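Local atomic coordinates of cellulose 1,4-beta-cellobiosidase (Thermobifida fusca, PDB entry 4JJJ), a protein that probably hydrolyses cellulose to release cellobiose, the chain described here being its family 48 glycoside hydrolase catalytic module. Residues E181-H189 and A582-F590; H323-Y333 and F417-L428. The protein carries 1 engineered substitution. All coordinates share one frame; numbering follows the deposited sequence. Where two conformers were deposited one is given.

Contact 1 of 2, residues E181-H189 and A582-F590. With CA (calcium ion), chain E.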
loop_
_atom_site.group_PDB
_atom_site.type_symbol
_atom_site.label_atom_id
_atom_site.label_comp_id
_atom_site.label_asym_id
_atom_site.label_seq_id
_atom_site.Cartn_x
_atom_site.Cartn_y
_atom_site.Cartn_z
ATOM N N GLU A 181 -1.175 6.963 -15.261
ATOM C CA GLU A 181 0.127 6.293 -15.454
ATOM C C GLU A 181 0.030 4.925 -14.696
ATOM O O GLU A 181 0.181 4.894 -13.466
ATOM C CB GLU A 181 1.264 7.141 -14.923
ATOM C CG GLU A 181 2.622 6.510 -15.124
ATOM C CD GLU A 181 3.714 7.155 -14.354
ATOM O OE1 GLU A 181 3.535 7.476 -13.115
ATOM O OE2 GLU A 181 4.804 7.532 -14.946
ATOM N N SER A 182 -0.166 3.844 -15.443
ATOM C CA SER A 182 -0.189 2.508 -14.878
ATOM C C SER A 182 1.243 1.980 -14.587
ATOM O O SER A 182 2.261 2.615 -14.869
ATOM C CB SER A 182 -0.815 1.629 -15.855
ATOM O OG SER A 182 0.101 1.205 -16.896
ATOM N N VAL A 183 1.270 0.803 -13.936
ATOM C CA VAL A 183 2.549 0.081 -13.644
ATOM C C VAL A 183 3.367 -0.098 -14.897
ATOM O O VAL A 183 4.598 -0.214 -14.882
ATOM C CB VAL A 183 2.202 -1.266 -12.958
ATOM C CG1 VAL A 183 1.395 -2.158 -13.892
ATOM C CG2 VAL A 183 3.456 -1.909 -12.368
ATOM N N TRP A 184 2.684 -0.170 -16.066
ATOM C CA TRP A 184 3.335 -0.400 -17.396
ATOM C C TRP A 184 3.959 0.860 -17.967
ATOM O O TRP A 184 4.689 0.745 -18.941
ATOM C CB TRP A 184 2.347 -0.939 -18.381
ATOM C CG TRP A 184 1.717 -2.189 -17.958
ATOM C CD1 TRP A 184 0.552 -2.308 -17.247
ATOM C CD2 TRP A 184 2.313 -3.465 -17.981
ATOM N NE1 TRP A 184 0.334 -3.652 -16.930
ATOM C CE2 TRP A 184 1.412 -4.376 -17.370
ATOM C CE3 TRP A 184 3.480 -3.957 -18.540
ATOM C CZ2 TRP A 184 1.716 -5.752 -17.235
ATOM C CZ3 TRP A 184 3.765 -5.310 -18.418
ATOM C CH2 TRP A 184 2.894 -6.181 -17.817
ATOM N N GLU A 185 3.648 2.035 -17.382
ATOM C CA GLU A 185 3.906 3.349 -18.024
ATOM C C GLU A 185 4.832 4.236 -17.274
ATOM O O GLU A 185 4.984 5.379 -17.630
ATOM C CB GLU A 185 2.559 4.026 -18.300
ATOM C CG GLU A 185 1.665 3.300 -19.342
ATOM C CD GLU A 185 0.251 3.744 -19.354
ATOM O OE1 GLU A 185 -0.331 3.882 -18.288
ATOM O OE2 GLU A 185 -0.348 3.933 -20.406
ATOM N N THR A 186 5.514 3.722 -16.228
ATOM C CA THR A 186 6.417 4.498 -15.388
ATOM C C THR A 186 7.851 4.415 -15.948
ATOM O O THR A 186 8.190 3.525 -16.742
ATOM C CB THR A 186 6.502 3.881 -13.966
ATOM O OG1 THR A 186 6.970 2.491 -14.137
ATOM C CG2 THR A 186 5.113 3.929 -13.310
ATOM N N ILE A 187 8.684 5.322 -15.488
ATOM C CA ILE A 187 10.131 5.292 -15.720
ATOM C C ILE A 187 10.756 5.144 -14.296
ATOM O O ILE A 187 10.820 6.091 -13.503
ATOM C CB ILE A 187 10.650 6.551 -16.472
ATOM C CG1 ILE A 187 9.933 6.657 -17.818
ATOM C CG2 ILE A 187 12.160 6.482 -16.522
ATOM C CD1 ILE A 187 10.100 8.008 -18.444
ATOM N N PRO A 188 11.198 3.883 -13.959
ATOM C CA PRO A 188 11.844 3.685 -12.688
ATOM C C PRO A 188 13.077 4.573 -12.520
ATOM O O PRO A 188 13.862 4.710 -13.450
ATOM C CB PRO A 188 12.163 2.173 -12.620
ATOM C CG PRO A 188 11.184 1.592 -13.632
ATOM C CD PRO A 188 11.174 2.652 -14.771
ATOM N N HIS A 189 13.216 5.054 -11.324
ATOM C CA HIS A 189 14.243 6.041 -11.000
ATOM C C HIS A 189 14.706 5.971 -9.556
ATOM O O HIS A 189 14.043 5.411 -8.653
ATOM C CB HIS A 189 13.720 7.429 -11.357
ATOM C CG HIS A 189 12.477 7.818 -10.632
ATOM N ND1 HIS A 189 11.204 7.476 -11.041
ATOM C CD2 HIS A 189 12.333 8.440 -9.462
ATOM C CE1 HIS A 189 10.321 7.927 -10.167
ATOM N NE2 HIS A 189 10.970 8.540 -9.212
ATOM N N ALA A 582 10.411 4.518 -26.721
ATOM C CA ALA A 582 10.694 3.462 -25.779
ATOM C C ALA A 582 9.449 2.734 -25.339
ATOM O O ALA A 582 8.315 3.189 -25.501
ATOM C CB ALA A 582 11.484 3.996 -24.626
ATOM N N THR A 583 9.667 1.564 -24.746
ATOM C CA THR A 583 8.566 0.712 -24.240
ATOM C C THR A 583 8.952 0.293 -22.829
ATOM O O THR A 583 10.087 0.486 -22.352
ATOM C CB THR A 583 8.335 -0.527 -25.050
ATOM O OG1 THR A 583 9.537 -1.323 -24.900
ATOM C CG2 THR A 583 7.969 -0.242 -26.547
ATOM N N PHE A 584 7.975 -0.216 -22.104
ATOM C CA PHE A 584 8.243 -0.830 -20.765
ATOM C C PHE A 584 9.451 -1.769 -20.813
ATOM O O PHE A 584 10.336 -1.727 -19.931
ATOM C CB PHE A 584 6.955 -1.570 -20.307
ATOM C CG PHE A 584 7.112 -2.377 -19.018
ATOM C CD1 PHE A 584 7.638 -3.660 -19.029
ATOM C CD2 PHE A 584 6.767 -1.808 -17.805
ATOM C CE1 PHE A 584 7.756 -4.391 -17.878
ATOM C CE2 PHE A 584 6.930 -2.520 -16.636
ATOM C CZ PHE A 584 7.423 -3.804 -16.684
ATOM N N LEU A 585 9.473 -2.613 -21.822
ATOM C CA LEU A 585 10.546 -3.553 -21.996
ATOM C C LEU A 585 11.855 -2.918 -22.404
ATOM O O LEU A 585 12.904 -3.295 -21.860
ATOM C CB LEU A 585 10.169 -4.647 -22.987
ATOM C CG LEU A 585 11.287 -5.618 -23.308
ATOM C CD1 LEU A 585 11.598 -6.484 -22.117
ATOM C CD2 LEU A 585 10.888 -6.454 -24.514
ATOM N N SER A 586 11.810 -1.929 -23.290
ATOM C CA SER A 586 13.053 -1.356 -23.747
ATOM C C SER A 586 13.834 -0.579 -22.693
ATOM O O SER A 586 15.089 -0.441 -22.799
ATOM C CB SER A 586 12.880 -0.518 -25.044
ATOM O OG SER A 586 12.449 0.772 -24.741
ATOM N N ILE A 587 13.186 -0.133 -21.600
ATOM C CA ILE A 587 13.909 0.480 -20.506
ATOM C C ILE A 587 14.064 -0.459 -19.313
ATOM O O ILE A 587 14.513 -0.042 -18.227
ATOM C CB ILE A 587 13.294 1.803 -20.045
ATOM C CG1 ILE A 587 11.833 1.733 -19.539
ATOM C CG2 ILE A 587 13.304 2.762 -21.173
ATOM C CD1 ILE A 587 11.421 2.931 -18.738
ATOM N N ARG A 588 13.724 -1.713 -19.581
ATOM C CA ARG A 588 13.920 -2.836 -18.612
ATOM C C ARG A 588 14.432 -4.104 -19.369
ATOM O O ARG A 588 13.901 -5.192 -19.260
ATOM C CB ARG A 588 12.601 -3.159 -17.881
ATOM C CG ARG A 588 12.058 -1.987 -17.080
ATOM C CD ARG A 588 10.687 -2.357 -16.552
ATOM N NE ARG A 588 9.989 -1.334 -15.770
ATOM C CZ ARG A 588 9.347 -0.298 -16.330
ATOM N NH1 ARG A 588 9.371 -0.056 -17.599
ATOM N NH2 ARG A 588 8.634 0.554 -15.570
ATOM N N SER A 589 15.510 -3.905 -20.145
ATOM C CA SER A 589 15.907 -4.895 -21.122
ATOM C C SER A 589 16.435 -6.162 -20.492
ATOM O O SER A 589 16.432 -7.193 -21.139
ATOM C CB SER A 589 16.907 -4.343 -22.159
ATOM O OG SER A 589 18.122 -4.073 -21.575
ATOM N N PHE A 590 16.790 -6.060 -19.245
ATOM C CA PHE A 590 17.150 -7.234 -18.446
ATOM C C PHE A 590 16.046 -8.323 -18.419
ATOM O O PHE A 590 16.300 -9.466 -18.096
ATOM C CB PHE A 590 17.567 -6.855 -17.028
ATOM C CG PHE A 590 16.574 -5.969 -16.302
ATOM C CD1 PHE A 590 15.447 -6.463 -15.726
ATOM C CD2 PHE A 590 16.800 -4.611 -16.241
ATOM C CE1 PHE A 590 14.504 -5.647 -15.095
ATOM C CE2 PHE A 590 15.908 -3.812 -15.569
ATOM C CZ PHE A 590 14.773 -4.289 -15.064
HETATM CA CA CA E . -2.411 4.762 -19.029
HETATM O O HOH W 1 7.333 1.729 -18.624
HETATM O O HOH W 2 -4.798 5.549 -19.001
HETATM O O HOH W 3 -1.895 6.729 -20.192
#
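The calcium-binding loop that carries E185 lies against a second loop of the catalytic domain, with W184, T186 and P188 meeting F584, I587 and R588. The six-membered ring of W184 turns its edge to the face of F584, centroids 5.0 Å apart and planes at 55° in this edge-to-face pair. W184 CE3 stands over the centre of the phenyl ring, whose opposite face meets R588 CD toward its rim. F584 CE2 lies over the centre of the R588 guanidinium, and P188 CD lies over the other face, toward the rim; planar phenyl and guanidinium groups can each take a neighbour on both faces, and the compact proline ring suits the outer layer. The arginine chain, extended from CG to NE, carries the guanidinium between the loops, where R588 NH2 donates to T186 O at 3.2 Å from above the carbonyl plane, whereas R588 NH1 turns back to F584 O at 3.0 Å, in plane and on a lone pair. A water accepts from R588 NH1 and donates to W184 O and T186 O, bridging the arginine to the other loop's backbone. R588 NH2 also forms a salt bridge with D43. Beside these polar groups, I587 has CG1 between its backbone N and carbonyl carbon (chi1 60°), sending CD1 to within 4.1 Å of I187 CG1 and against P188 CD. E185 grips the calcium with both carboxylate oxygens, OE1 at 2.4 Å and OE2 at 2.6 Å; the backbone O of R180, the carboxylates of D408 and E560, and two waters complete the site. S182 N and S182 OG both donate to E185 OE1, helping to fix the carboxylate's rotation. The calcium loop links strands 170-173 and 189-190, while its partner runs from strand 577-578 toward helix 597-604.

Contact 2 of 2, residues H323-Y333 and F417-L428. With BGC (beta-D-glucopyranose), chain B.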
loop_
_atom_site.group_PDB
_atom_site.type_symbol
_atom_site.label_atom_id
_atom_site.label_comp_id
_atom_site.label_asym_id
_atom_site.label_seq_id
_atom_site.Cartn_x
_atom_site.Cartn_y
_atom_site.Cartn_z
ATOM N N HIS A 323 -8.663 5.826 0.102
ATOM C CA HIS A 323 -9.266 4.642 -0.429
ATOM C C HIS A 323 -9.710 3.745 0.727
ATOM O O HIS A 323 -8.954 3.501 1.646
ATOM C CB HIS A 323 -8.206 3.966 -1.315
ATOM C CG HIS A 323 -8.640 2.790 -2.129
ATOM N ND1 HIS A 323 -9.221 1.634 -1.609
ATOM C CD2 HIS A 323 -8.548 2.554 -3.458
ATOM C CE1 HIS A 323 -9.397 0.745 -2.553
ATOM N NE2 HIS A 323 -9.013 1.300 -3.708
ATOM N N GLN A 324 -10.895 3.171 0.633
ATOM C CA GLN A 324 -11.416 2.306 1.678
ATOM C C GLN A 324 -10.451 1.175 2.045
ATOM O O GLN A 324 -10.325 0.714 3.189
ATOM C CB GLN A 324 -12.759 1.666 1.266
ATOM C CG GLN A 324 -12.766 0.784 0.015
ATOM C CD GLN A 324 -12.514 -0.670 0.267
ATOM O OE1 GLN A 324 -12.646 -1.145 1.401
ATOM N NE2 GLN A 324 -12.121 -1.418 -0.778
ATOM N N GLY A 325 -9.779 0.653 1.056
ATOM C CA GLY A 325 -8.882 -0.510 1.224
ATOM C C GLY A 325 -7.693 -0.242 2.072
ATOM O O GLY A 325 -7.038 -1.254 2.532
ATOM N N TYR A 326 -7.340 1.016 2.282
ATOM C CA TYR A 326 -6.211 1.431 3.130
ATOM C C TYR A 326 -6.589 1.593 4.583
ATOM O O TYR A 326 -5.761 1.640 5.451
ATOM C CB TYR A 326 -5.543 2.736 2.654
ATOM C CG TYR A 326 -4.658 2.575 1.437
ATOM C CD1 TYR A 326 -4.910 1.692 0.422
ATOM C CD2 TYR A 326 -3.613 3.486 1.306
ATOM C CE1 TYR A 326 -4.076 1.628 -0.671
ATOM C CE2 TYR A 326 -2.731 3.418 0.233
ATOM C CZ TYR A 326 -2.958 2.513 -0.727
ATOM O OH TYR A 326 -2.068 2.425 -1.776
ATOM N N GLN A 327 -7.892 1.806 4.857
ATOM C CA GLN A 327 -8.214 2.202 6.214
ATOM C C GLN A 327 -7.939 1.084 7.197
ATOM O O GLN A 327 -8.047 -0.089 6.826
ATOM C CB GLN A 327 -9.670 2.683 6.350
ATOM C CG GLN A 327 -10.103 3.717 5.275
ATOM C CD GLN A 327 -9.105 4.889 5.194
ATOM O OE1 GLN A 327 -8.513 5.095 4.073
ATOM N NE2 GLN A 327 -8.794 5.488 6.215
ATOM N N ASN A 328 -7.651 1.463 8.425
ATOM C CA ASN A 328 -7.247 0.463 9.386
ATOM C C ASN A 328 -7.776 0.854 10.728
ATOM O O ASN A 328 -7.090 1.486 11.535
ATOM C CB ASN A 328 -5.730 0.277 9.405
ATOM C CG ASN A 328 -5.326 -1.010 10.045
ATOM O OD1 ASN A 328 -5.911 -1.433 11.035
ATOM N ND2 ASN A 328 -4.332 -1.694 9.453
ATOM N N VAL A 329 -9.014 0.409 10.930
ATOM C CA VAL A 329 -9.691 0.823 12.144
ATOM C C VAL A 329 -9.063 0.128 13.365
ATOM O O VAL A 329 -9.227 0.617 14.512
ATOM C CB VAL A 329 -11.167 0.547 12.046
ATOM C CG1 VAL A 329 -11.755 1.473 10.972
ATOM C CG2 VAL A 329 -11.541 -0.916 11.914
ATOM N N LEU A 330 -8.404 -0.998 13.155
ATOM C CA LEU A 330 -7.729 -1.693 14.261
ATOM C C LEU A 330 -6.494 -0.946 14.668
ATOM O O LEU A 330 -6.332 -0.676 15.870
ATOM C CB LEU A 330 -7.409 -3.151 13.799
ATOM C CG LEU A 330 -6.866 -4.165 14.796
ATOM C CD1 LEU A 330 -5.521 -3.723 15.381
ATOM C CD2 LEU A 330 -7.860 -4.419 15.936
ATOM N N ALA A 331 -5.671 -0.533 13.748
ATOM C CA ALA A 331 -4.545 0.345 14.040
ATOM C C ALA A 331 -5.006 1.654 14.713
ATOM O O ALA A 331 -4.314 2.120 15.632
ATOM C CB ALA A 331 -3.721 0.604 12.820
ATOM N N ALA A 332 -6.099 2.241 14.215
ATOM C CA ALA A 332 -6.603 3.514 14.788
ATOM C C ALA A 332 -7.085 3.344 16.229
ATOM O O ALA A 332 -6.775 4.179 17.106
ATOM C CB ALA A 332 -7.631 4.143 13.913
ATOM N N TYR A 333 -7.731 2.198 16.467
ATOM C CA TYR A 333 -8.175 1.863 17.833
ATOM C C TYR A 333 -6.927 1.741 18.671
ATOM O O TYR A 333 -6.895 2.272 19.821
ATOM C CB TYR A 333 -8.905 0.496 17.770
ATOM C CG TYR A 333 -9.016 -0.121 19.158
ATOM C CD1 TYR A 333 -9.957 0.351 20.011
ATOM C CD2 TYR A 333 -8.265 -1.187 19.492
ATOM C CE1 TYR A 333 -10.114 -0.261 21.271
ATOM C CE2 TYR A 333 -8.349 -1.726 20.758
ATOM C CZ TYR A 333 -9.266 -1.218 21.589
ATOM O OH TYR A 333 -9.411 -1.817 22.873
ATOM N N PHE A 417 -8.946 -5.375 -1.925
ATOM C CA PHE A 417 -9.022 -4.303 -0.974
ATOM C C PHE A 417 -10.218 -4.445 -0.051
ATOM O O PHE A 417 -10.220 -3.981 1.078
ATOM C CB PHE A 417 -9.113 -2.981 -1.727
ATOM C CG PHE A 417 -7.824 -2.411 -2.206
ATOM C CD1 PHE A 417 -6.732 -2.267 -1.352
ATOM C CD2 PHE A 417 -7.681 -2.100 -3.525
ATOM C CE1 PHE A 417 -5.525 -1.680 -1.816
ATOM C CE2 PHE A 417 -6.508 -1.564 -3.968
ATOM C CZ PHE A 417 -5.453 -1.350 -3.125
ATOM N N GLN A 418 -11.272 -5.137 -0.523
ATOM C CA GLN A 418 -12.461 -5.410 0.318
ATOM C C GLN A 418 -12.056 -6.187 1.552
ATOM O O GLN A 418 -12.367 -5.797 2.688
ATOM C CB GLN A 418 -13.520 -6.240 -0.357
ATOM C CG GLN A 418 -14.201 -5.616 -1.574
ATOM C CD GLN A 418 -14.964 -4.414 -1.226
ATOM O OE1 GLN A 418 -15.873 -4.437 -0.308
ATOM N NE2 GLN A 418 -14.660 -3.293 -1.889
ATOM N N VAL A 419 -11.275 -7.275 1.352
ATOM C CA VAL A 419 -10.841 -8.150 2.468
ATOM C C VAL A 419 -9.739 -7.540 3.261
ATOM O O VAL A 419 -9.672 -7.767 4.495
ATOM C CB VAL A 419 -10.609 -9.574 1.990
ATOM C CG1 VAL A 419 -11.919 -10.252 1.621
ATOM C CG2 VAL A 419 -9.635 -9.678 0.841
ATOM N N TRP A 420 -8.837 -6.817 2.673
ATOM C CA TRP A 420 -7.780 -6.181 3.476
ATOM C C TRP A 420 -8.408 -5.202 4.501
ATOM O O TRP A 420 -8.058 -5.201 5.716
ATOM C CB TRP A 420 -6.761 -5.529 2.635
ATOM C CG TRP A 420 -5.750 -6.405 2.040
ATOM C CD1 TRP A 420 -5.512 -7.699 2.312
ATOM C CD2 TRP A 420 -4.692 -5.983 1.151
ATOM N NE1 TRP A 420 -4.435 -8.128 1.602
ATOM C CE2 TRP A 420 -3.884 -7.092 0.910
ATOM C CE3 TRP A 420 -4.375 -4.753 0.569
ATOM C CZ2 TRP A 420 -2.752 -7.028 0.124
ATOM C CZ3 TRP A 420 -3.230 -4.670 -0.235
ATOM C CH2 TRP A 420 -2.437 -5.790 -0.441
ATOM N N ASN A 421 -9.369 -4.377 4.030
ATOM C CA ASN A 421 -10.076 -3.481 4.952
ATOM C C ASN A 421 -10.965 -4.241 5.917
ATOM O O ASN A 421 -10.868 -4.084 7.161
ATOM C CB ASN A 421 -10.864 -2.463 4.174
ATOM C CG ASN A 421 -11.917 -1.816 5.016
ATOM O OD1 ASN A 421 -11.627 -1.365 6.066
ATOM N ND2 ASN A 421 -13.082 -1.554 4.404
ATOM N N MET A 422 -11.752 -5.140 5.387
ATOM C CA MET A 422 -12.766 -5.810 6.167
ATOM C C MET A 422 -12.173 -6.646 7.253
ATOM O O MET A 422 -12.743 -6.723 8.323
ATOM C CB MET A 422 -13.802 -6.620 5.376
ATOM C CG MET A 422 -15.156 -6.759 6.066
ATOM S SD MET A 422 -15.975 -5.237 6.585
ATOM C CE MET A 422 -16.074 -4.308 5.056
ATOM N N GLU A 423 -11.044 -7.292 6.962
ATOM C CA GLU A 423 -10.359 -8.106 8.043
ATOM C C GLU A 423 -10.020 -7.235 9.275
ATOM O O GLU A 423 -10.192 -7.688 10.401
ATOM C CB GLU A 423 -9.084 -8.742 7.549
ATOM C CG GLU A 423 -8.576 -9.826 8.493
ATOM C CD GLU A 423 -7.267 -10.408 8.073
ATOM O OE1 GLU A 423 -7.165 -10.790 6.886
ATOM O OE2 GLU A 423 -6.420 -10.491 8.951
ATOM N N ARG A 424 -9.662 -5.983 9.018
ATOM C CA ARG A 424 -9.287 -5.127 10.109
ATOM C C ARG A 424 -10.580 -4.717 10.894
ATOM O O ARG A 424 -10.557 -4.641 12.119
ATOM C CB ARG A 424 -8.600 -3.881 9.599
ATOM C CG ARG A 424 -7.289 -4.144 8.816
ATOM C CD ARG A 424 -7.068 -3.036 7.820
ATOM N NE ARG A 424 -5.926 -3.345 6.990
ATOM C CZ ARG A 424 -5.681 -2.859 5.769
ATOM N NH1 ARG A 424 -6.485 -1.990 5.274
ATOM N NH2 ARG A 424 -4.648 -3.358 5.049
ATOM N N VAL A 425 -11.664 -4.481 10.135
ATOM C CA VAL A 425 -12.983 -4.207 10.750
ATOM C C VAL A 425 -13.420 -5.409 11.585
ATOM O O VAL A 425 -13.930 -5.227 12.701
ATOM C CB VAL A 425 -14.020 -3.841 9.652
ATOM C CG1 VAL A 425 -15.392 -3.576 10.274
ATOM C CG2 VAL A 425 -13.504 -2.617 8.882
ATOM N N ALA A 426 -13.271 -6.637 11.048
ATOM C CA ALA A 426 -13.604 -7.818 11.785
ATOM C C ALA A 426 -12.744 -7.988 12.994
ATOM O O ALA A 426 -13.233 -8.507 14.046
ATOM C CB ALA A 426 -13.562 -9.038 10.857
ATOM N N GLN A 427 -11.453 -7.672 12.872
ATOM C CA GLN A 427 -10.572 -7.796 14.017
ATOM C C GLN A 427 -11.036 -6.806 15.150
ATOM O O GLN A 427 -11.082 -7.204 16.310
ATOM C CB GLN A 427 -9.148 -7.511 13.703
ATOM C CG GLN A 427 -8.417 -8.625 12.946
ATOM C CD GLN A 427 -6.907 -8.360 12.881
ATOM O OE1 GLN A 427 -6.366 -7.345 13.247
ATOM N NE2 GLN A 427 -6.254 -9.325 12.332
ATOM N N LEU A 428 -11.360 -5.581 14.796
ATOM C CA LEU A 428 -11.903 -4.654 15.785
ATOM C C LEU A 428 -13.120 -5.227 16.460
ATOM O O LEU A 428 -13.261 -5.160 17.717
ATOM C CB LEU A 428 -12.200 -3.313 15.122
ATOM C CG LEU A 428 -12.836 -2.303 16.028
ATOM C CD1 LEU A 428 -11.771 -1.865 17.088
ATOM C CD2 LEU A 428 -13.327 -1.098 15.208
HETATM C C2 BGC B . -0.016 -6.580 -5.244
HETATM C C3 BGC B . 0.131 -5.773 -3.956
HETATM C C4 BGC B . -0.728 -4.477 -4.028
HETATM C C5 BGC B . -2.171 -4.760 -4.518
HETATM C C6 BGC B . -2.916 -3.467 -4.750
HETATM C C1 BGC B . -1.472 -6.827 -5.593
HETATM O O2 BGC B . 0.610 -7.846 -5.090
HETATM O O3 BGC B . 1.541 -5.491 -3.781
HETATM O O4 BGC B . -0.735 -3.867 -2.722
HETATM O O5 BGC B . -2.090 -5.532 -5.723
HETATM O O6 BGC B . -2.240 -2.653 -5.689
HETATM O O HOH W 4 -13.670 -3.250 2.654
HETATM O O HOH W 5 -10.190 -0.866 8.470
#
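V329 CG2 packs against L428 CD2 at 3.8 Å and against V425, at the apolar centre where two helices of the (alpha/alpha)6 fold meet. Helix segments 329-333 and 417-428 approach to 8.6 Å at 43°, and branched V329, V425 and L428 fill the wedge between them, with L428 CD1 reaching Y333 CB. L330 adds its CG beside Q427 OE1, which accepts from W235 and Q231. Toward the substrate, H323 turns its edge to the face of F417, with H323 CE1 3.5 Å from F417 CD2. The F417 ring has little room beside G325, where any side chain would collide with F417 CD1, and F417 CZ lies 3.7 Å from C6 of a bound glucose. O4 of that sugar meets the edge of W420, whose NE1 is bound by E625. Outward from these rings, R424, its chain extended from CG to NE, crosses N328 at about a right angle, its guanidinium nearly parallel to the N328 amide, and spends NH1 on two backbone carbonyls, G325 O and Q327 O, both at 2.9 Å and each met from above its carbonyl plane. Its side chain also comes close to N224, the engineered residue at the predicted nucleophile position. An arginine is long enough to reach the turn from beside the catalytic centre; with a leucine here, the carbonyls of G325 and Q327 would probably be left without this donor. One water joins Q324 OE1 to Q418 O and N421 ND2, while Q324 NE2 is hydrogen-bonded to N412 OD1; a second water accepts from V329 N and donates to N421 OD1 and, weakly, to Q327 O. N328, with CG anti to its backbone N (chi1 -162°), N-caps the helix: N328 OD1 accepts from A331 N at 2.9 Å, nearly straight at 174°.

From the N terminus the chain first lays down 181-189, in the loop between strands 170-173 and 189-190, and much later 323-333, where strand 321-323 leads into helix 329-337. It then returns with 417-428 on helix 416-432, so contact 2 closes a loop of 83 residues. Only with 582-590, ahead of helix 597-604, does contact 1 close, across 392 residues. Contact 2 is therefore nested inside contact 1 and does not cross it. The two do not touch: their centres lie about 32 Å apart, on opposite sides of the chain's centre. One joins two loops next to a calcium site, the other joins two helices beside the sugar-binding site.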